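PDB 4TQJ: lectin 2 from Agrocybe aegerita, which binds sugars as a lectin, specifically recognising non-reducing terminal N-acetylglucosamine. Local coordinates for residues F327-F341 against I353-Y365. The protein carries 1 engineered substitution. Residues are numbered along the deposited sequence; the frame is centred on the assembly and turned at random.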
loop_
_atom_site.group_PDB
_atom_site.type_symbol
_atom_site.label_atom_id
_atom_site.label_comp_id
_atom_site.label_asym_id
_atom_site.label_seq_id
_atom_site.Cartn_x
_atom_site.Cartn_y
_atom_site.Cartn_z
ATOM N N PHE A 327 26.587 -10.953 1.940
ATOM C CA PHE A 327 26.529 -9.507 1.698
ATOM C C PHE A 327 27.776 -8.775 2.175
ATOM O O PHE A 327 27.758 -7.554 2.367
ATOM C CB PHE A 327 25.298 -8.889 2.361
ATOM C CG PHE A 327 24.003 -9.392 1.803
ATOM C CD1 PHE A 327 23.605 -9.028 0.534
ATOM C CD2 PHE A 327 23.200 -10.241 2.541
ATOM C CE1 PHE A 327 22.417 -9.478 0.019
ATOM C CE2 PHE A 327 22.016 -10.707 2.017
ATOM C CZ PHE A 327 21.633 -10.316 0.759
ATOM N N GLY A 328 28.858 -9.523 2.368
ATOM C CA GLY A 328 30.079 -8.939 2.881
ATOM C C GLY A 328 31.205 -8.887 1.876
ATOM O O GLY A 328 31.073 -9.355 0.733
ATOM N N VAL A 329 32.337 -8.337 2.315
ATOM C CA VAL A 329 33.501 -8.200 1.440
ATOM C C VAL A 329 34.009 -9.561 0.947
ATOM O O VAL A 329 34.425 -9.700 -0.200
ATOM C CB VAL A 329 34.652 -7.437 2.130
ATOM C CG1 VAL A 329 35.854 -7.293 1.185
ATOM C CG2 VAL A 329 34.173 -6.065 2.615
ATOM N N GLN A 330 33.989 -10.557 1.815
ATOM C CA GLN A 330 34.445 -11.899 1.443
ATOM C C GLN A 330 33.650 -12.449 0.259
ATOM O O GLN A 330 34.216 -13.031 -0.668
ATOM C CB GLN A 330 34.324 -12.823 2.643
ATOM C CG GLN A 330 34.555 -14.285 2.362
ATOM C CD GLN A 330 34.298 -15.106 3.581
ATOM O OE1 GLN A 330 34.652 -14.711 4.689
ATOM N NE2 GLN A 330 33.656 -16.247 3.402
ATOM N N GLN A 331 32.334 -12.235 0.280
ATOM C CA GLN A 331 31.462 -12.711 -0.791
ATOM C C GLN A 331 31.548 -11.865 -2.067
ATOM O O GLN A 331 30.935 -12.182 -3.078
ATOM C CB GLN A 331 30.010 -12.817 -0.300
ATOM C CG GLN A 331 29.820 -13.811 0.839
ATOM C CD GLN A 331 30.138 -13.225 2.201
ATOM O OE1 GLN A 331 30.200 -12.012 2.360
ATOM N NE2 GLN A 331 30.348 -14.090 3.193
ATOM N N GLY A 332 32.329 -10.794 -2.036
ATOM C CA GLY A 332 32.568 -10.043 -3.255
ATOM C C GLY A 332 31.782 -8.754 -3.381
ATOM O O GLY A 332 31.866 -8.078 -4.398
ATOM N N TRP A 333 31.012 -8.406 -2.355
ATOM C CA TRP A 333 30.228 -7.172 -2.400
ATOM C C TRP A 333 31.114 -5.928 -2.306
ATOM O O TRP A 333 32.026 -5.873 -1.488
ATOM C CB TRP A 333 29.160 -7.185 -1.297
ATOM C CG TRP A 333 28.113 -8.220 -1.566
ATOM C CD1 TRP A 333 28.244 -9.566 -1.421
ATOM C CD2 TRP A 333 26.784 -7.994 -2.051
ATOM N NE1 TRP A 333 27.078 -10.201 -1.783
ATOM C CE2 TRP A 333 26.164 -9.258 -2.170
ATOM C CE3 TRP A 333 26.055 -6.847 -2.390
ATOM C CZ2 TRP A 333 24.854 -9.411 -2.621
ATOM C CZ3 TRP A 333 24.741 -7.000 -2.837
ATOM C CH2 TRP A 333 24.155 -8.272 -2.941
ATOM N N THR A 334 30.851 -4.937 -3.156
ATOM C CA THR A 334 31.642 -3.714 -3.153
ATOM C C THR A 334 30.759 -2.487 -3.112
ATOM O O THR A 334 29.658 -2.460 -3.684
ATOM C CB THR A 334 32.539 -3.581 -4.404
ATOM O OG1 THR A 334 31.721 -3.333 -5.555
ATOM C CG2 THR A 334 33.355 -4.836 -4.617
ATOM N N VAL A 335 31.255 -1.463 -2.438
ATOM C CA VAL A 335 30.534 -0.207 -2.315
ATOM C C VAL A 335 30.390 0.479 -3.677
ATOM O O VAL A 335 29.404 1.174 -3.925
ATOM C CB VAL A 335 31.251 0.728 -1.318
ATOM C CG1 VAL A 335 30.474 2.007 -1.133
ATOM C CG2 VAL A 335 31.446 0.021 0.030
ATOM N N SER A 336 31.364 0.274 -4.561
ATOM C CA SER A 336 31.373 0.961 -5.857
ATOM C C SER A 336 30.420 0.384 -6.906
ATOM O O SER A 336 30.107 1.061 -7.887
ATOM C CB SER A 336 32.777 0.987 -6.437
ATOM O OG SER A 336 33.236 -0.332 -6.647
ATOM N N LYS A 337 29.959 -0.849 -6.712
ATOM C CA LYS A 337 29.118 -1.508 -7.706
ATOM C C LYS A 337 27.772 -1.946 -7.182
ATOM O O LYS A 337 26.799 -2.039 -7.933
ATOM C CB LYS A 337 29.822 -2.739 -8.276
ATOM C CG LYS A 337 31.020 -2.440 -9.134
ATOM C CD LYS A 337 31.481 -3.694 -9.858
ATOM C CE LYS A 337 32.617 -3.364 -10.810
ATOM N NZ LYS A 337 33.718 -2.591 -10.146
ATOM N N HIS A 338 27.717 -2.258 -5.895
ATOM C CA HIS A 338 26.534 -2.914 -5.363
ATOM C C HIS A 338 25.802 -2.014 -4.375
ATOM O O HIS A 338 26.388 -1.094 -3.790
ATOM C CB HIS A 338 26.902 -4.274 -4.754
ATOM C CG HIS A 338 27.778 -5.107 -5.643
ATOM N ND1 HIS A 338 28.991 -5.617 -5.231
ATOM C CD2 HIS A 338 27.617 -5.514 -6.924
ATOM C CE1 HIS A 338 29.540 -6.299 -6.222
ATOM N NE2 HIS A 338 28.728 -6.249 -7.262
ATOM N N ARG A 339 24.506 -2.256 -4.225
ATOM C CA ARG A 339 23.689 -1.440 -3.344
ATOM C C ARG A 339 23.117 -2.317 -2.251
ATOM O O ARG A 339 22.535 -3.358 -2.531
ATOM C CB ARG A 339 22.565 -0.772 -4.132
ATOM C CG ARG A 339 23.020 0.367 -5.033
ATOM C CD ARG A 339 21.831 1.027 -5.731
ATOM N NE ARG A 339 22.230 2.205 -6.507
ATOM C CZ ARG A 339 22.542 2.186 -7.801
ATOM N NH1 ARG A 339 22.497 1.050 -8.475
ATOM N NH2 ARG A 339 22.893 3.306 -8.426
ATOM N N ARG A 340 23.286 -1.907 -1.000
ATOM C CA ARG A 340 22.671 -2.641 0.100
ATOM C C ARG A 340 21.747 -1.759 0.941
ATOM O O ARG A 340 22.001 -0.564 1.108
ATOM C CB ARG A 340 23.735 -3.334 0.958
ATOM C CG ARG A 340 24.340 -4.570 0.264
ATOM C CD ARG A 340 25.717 -4.910 0.813
ATOM N NE ARG A 340 26.723 -3.964 0.327
ATOM C CZ ARG A 340 28.011 -4.016 0.652
ATOM N NH1 ARG A 340 28.448 -4.964 1.459
ATOM N NH2 ARG A 340 28.861 -3.120 0.172
ATOM N N PHE A 341 20.669 -2.363 1.439
ATOM C CA PHE A 341 19.664 -1.649 2.214
ATOM C C PHE A 341 19.242 -2.471 3.419
ATOM O O PHE A 341 19.245 -3.709 3.392
ATOM C CB PHE A 341 18.416 -1.347 1.370
ATOM C CG PHE A 341 18.712 -0.803 -0.006
ATOM C CD1 PHE A 341 18.650 0.552 -0.255
ATOM C CD2 PHE A 341 19.046 -1.658 -1.055
ATOM C CE1 PHE A 341 18.908 1.055 -1.536
ATOM C CE2 PHE A 341 19.311 -1.161 -2.326
ATOM C CZ PHE A 341 19.230 0.197 -2.566
ATOM N N ILE A 353 17.064 -7.400 5.012
ATOM C CA ILE A 353 18.251 -7.018 4.271
ATOM C C ILE A 353 18.092 -7.386 2.815
ATOM O O ILE A 353 17.761 -8.527 2.487
ATOM C CB ILE A 353 19.519 -7.668 4.864
ATOM C CG1 ILE A 353 19.949 -6.909 6.126
ATOM C CG2 ILE A 353 20.642 -7.693 3.827
ATOM C CD1 ILE A 353 20.774 -7.731 7.092
ATOM N N ILE A 354 18.305 -6.407 1.943
ATOM C CA ILE A 354 18.242 -6.648 0.510
ATOM C C ILE A 354 19.481 -6.056 -0.143
ATOM O O ILE A 354 19.939 -4.972 0.226
ATOM C CB ILE A 354 16.957 -6.074 -0.131
ATOM C CG1 ILE A 354 16.972 -6.284 -1.655
ATOM C CG2 ILE A 354 16.826 -4.595 0.176
ATOM C CD1 ILE A 354 15.650 -5.924 -2.348
ATOM N N GLY A 355 20.039 -6.786 -1.098
ATOM C CA GLY A 355 21.265 -6.361 -1.748
ATOM C C GLY A 355 21.162 -6.511 -3.247
ATOM O O GLY A 355 20.812 -7.584 -3.730
ATOM N N PHE A 356 21.444 -5.431 -3.974
ATOM C CA PHE A 356 21.488 -5.474 -5.429
ATOM C C PHE A 356 22.905 -5.872 -5.831
ATOM O O PHE A 356 23.810 -5.041 -5.813
ATOM C CB PHE A 356 21.142 -4.109 -6.038
ATOM C CG PHE A 356 19.749 -3.599 -5.686
ATOM C CD1 PHE A 356 18.844 -4.391 -5.000
ATOM C CD2 PHE A 356 19.364 -2.316 -6.041
ATOM C CE1 PHE A 356 17.567 -3.907 -4.679
ATOM C CE2 PHE A 356 18.104 -1.827 -5.715
ATOM C CZ PHE A 356 17.205 -2.628 -5.029
ATOM N N GLY A 357 23.090 -7.141 -6.175
ATOM C CA GLY A 357 24.418 -7.694 -6.415
ATOM C C GLY A 357 24.935 -7.570 -7.839
ATOM O O GLY A 357 24.485 -6.724 -8.605
ATOM N N GLU A 358 25.908 -8.408 -8.185
ATOM C CA GLU A 358 26.525 -8.350 -9.505
ATOM C C GLU A 358 25.513 -8.712 -10.589
ATOM O O GLU A 358 25.375 -7.997 -11.575
ATOM C CB GLU A 358 27.741 -9.288 -9.585
ATOM C CG GLU A 358 28.581 -9.102 -10.836
ATOM C CD GLU A 358 29.432 -7.844 -10.811
ATOM O OE1 GLU A 358 29.314 -7.039 -9.867
ATOM O OE2 GLU A 358 30.235 -7.656 -11.740
ATOM N N LYS A 359 24.806 -9.817 -10.386
ATOM C CA LYS A 359 23.882 -10.349 -11.386
ATOM C C LYS A 359 22.512 -10.676 -10.791
ATOM O O LYS A 359 21.570 -11.005 -11.519
ATOM C CB LYS A 359 24.467 -11.620 -12.008
ATOM C CG LYS A 359 25.969 -11.555 -12.274
ATOM C CD LYS A 359 26.363 -10.339 -13.121
ATOM C CE LYS A 359 26.245 -10.612 -14.607
ATOM N NZ LYS A 359 27.073 -11.788 -15.032
ATOM N N GLU A 360 22.410 -10.597 -9.466
ATOM C CA GLU A 360 21.182 -10.931 -8.762
ATOM C C GLU A 360 20.867 -9.938 -7.646
ATOM O O GLU A 360 21.769 -9.374 -7.028
ATOM C CB GLU A 360 21.293 -12.321 -8.133
ATOM C CG GLU A 360 21.083 -13.480 -9.067
ATOM C CD GLU A 360 21.002 -14.787 -8.310
ATOM O OE1 GLU A 360 22.027 -15.192 -7.723
ATOM O OE2 GLU A 360 19.912 -15.402 -8.284
ATOM N N THR A 361 19.579 -9.752 -7.386
ATOM C CA THR A 361 19.116 -9.054 -6.194
ATOM C C THR A 361 18.728 -10.088 -5.139
ATOM O O THR A 361 17.820 -10.891 -5.350
ATOM C CB THR A 361 17.908 -8.170 -6.510
ATOM O OG1 THR A 361 18.341 -7.029 -7.266
ATOM C CG2 THR A 361 17.228 -7.706 -5.220
ATOM N N LEU A 362 19.438 -10.079 -4.014
ATOM C CA LEU A 362 19.246 -11.070 -2.966
ATOM C C LEU A 362 18.610 -10.463 -1.729
ATOM O O LEU A 362 18.700 -9.258 -1.489
ATOM C CB LEU A 362 20.581 -11.692 -2.569
ATOM C CG LEU A 362 21.418 -12.294 -3.696
ATOM C CD1 LEU A 362 22.667 -12.936 -3.101
ATOM C CD2 LEU A 362 20.605 -13.307 -4.455
ATOM N N VAL A 363 17.981 -11.306 -0.930
ATOM C CA VAL A 363 17.285 -10.808 0.233
ATOM C C VAL A 363 17.421 -11.832 1.343
ATOM O O VAL A 363 17.483 -13.032 1.091
ATOM C CB VAL A 363 15.789 -10.520 -0.111
ATOM C CG1 VAL A 363 15.061 -11.805 -0.434
ATOM C CG2 VAL A 363 15.082 -9.792 1.021
ATOM N N SER A 364 17.499 -11.352 2.576
ATOM C CA SER A 364 17.360 -12.225 3.721
ATOM C C SER A 364 16.375 -11.589 4.685
ATOM O O SER A 364 16.487 -10.406 4.993
ATOM C CB SER A 364 18.717 -12.452 4.395
ATOM O OG SER A 364 18.546 -13.022 5.674
ATOM N N TYR A 365 15.412 -12.373 5.162
ATOM C CA TYR A 365 14.362 -11.837 6.004
ATOM C C TYR A 365 14.640 -11.952 7.493
ATOM O O TYR A 365 15.112 -12.981 7.974
ATOM C CB TYR A 365 13.010 -12.462 5.646
ATOM C CG TYR A 365 12.633 -12.199 4.213
ATOM C CD1 TYR A 365 12.279 -10.924 3.799
ATOM C CD2 TYR A 365 12.677 -13.210 3.261
ATOM C CE1 TYR A 365 11.952 -10.666 2.484
ATOM C CE2 TYR A 365 12.353 -12.963 1.938
ATOM C CZ TYR A 365 11.987 -11.689 1.558
ATOM O OH TYR A 365 11.665 -11.424 0.249
#
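F341 turns the edge of its ring onto a face of F356. CE2 of F341 sits over the centre of that face in a tilted edge-to-face pair, planes 55° apart. I354 CD1 lies at the edge of the F356 ring. On the other side of the sheet, one face of the F327 ring carries I353 CG2, a CH-pi contact 4.0 Å from the ring centroid. F327 CZ also reaches L362 CB at 3.8 Å. The W333 ring has F327 CD1 over one face and G355 O and F356 N at its edge. Its CH2 comes within 3.5 Å of G357 CA, so the indole lies against glycine backbone. The strands are the first three of a four-stranded antiparallel blade, consistent with a beta-propeller of FG-GAP-like repeats. R339 with F356 and F341 with I354 are hydrogen-bonded pairs; R340 with G355 is a non-hydrogen-bonded pair. F327 and R340 also touch F301 of the preceding blade. In the turn after strand 353-356, E358 OE1 accepts from H338 NE2 at 2.8 Å, nearly straight at 166° and in the ring plane. The E358 chain bends at chi2 (74°), bringing the carboxylate to the imidazole. H338 ND1 accepts from T334 N, so bonds at both ring nitrogens hold its rotation.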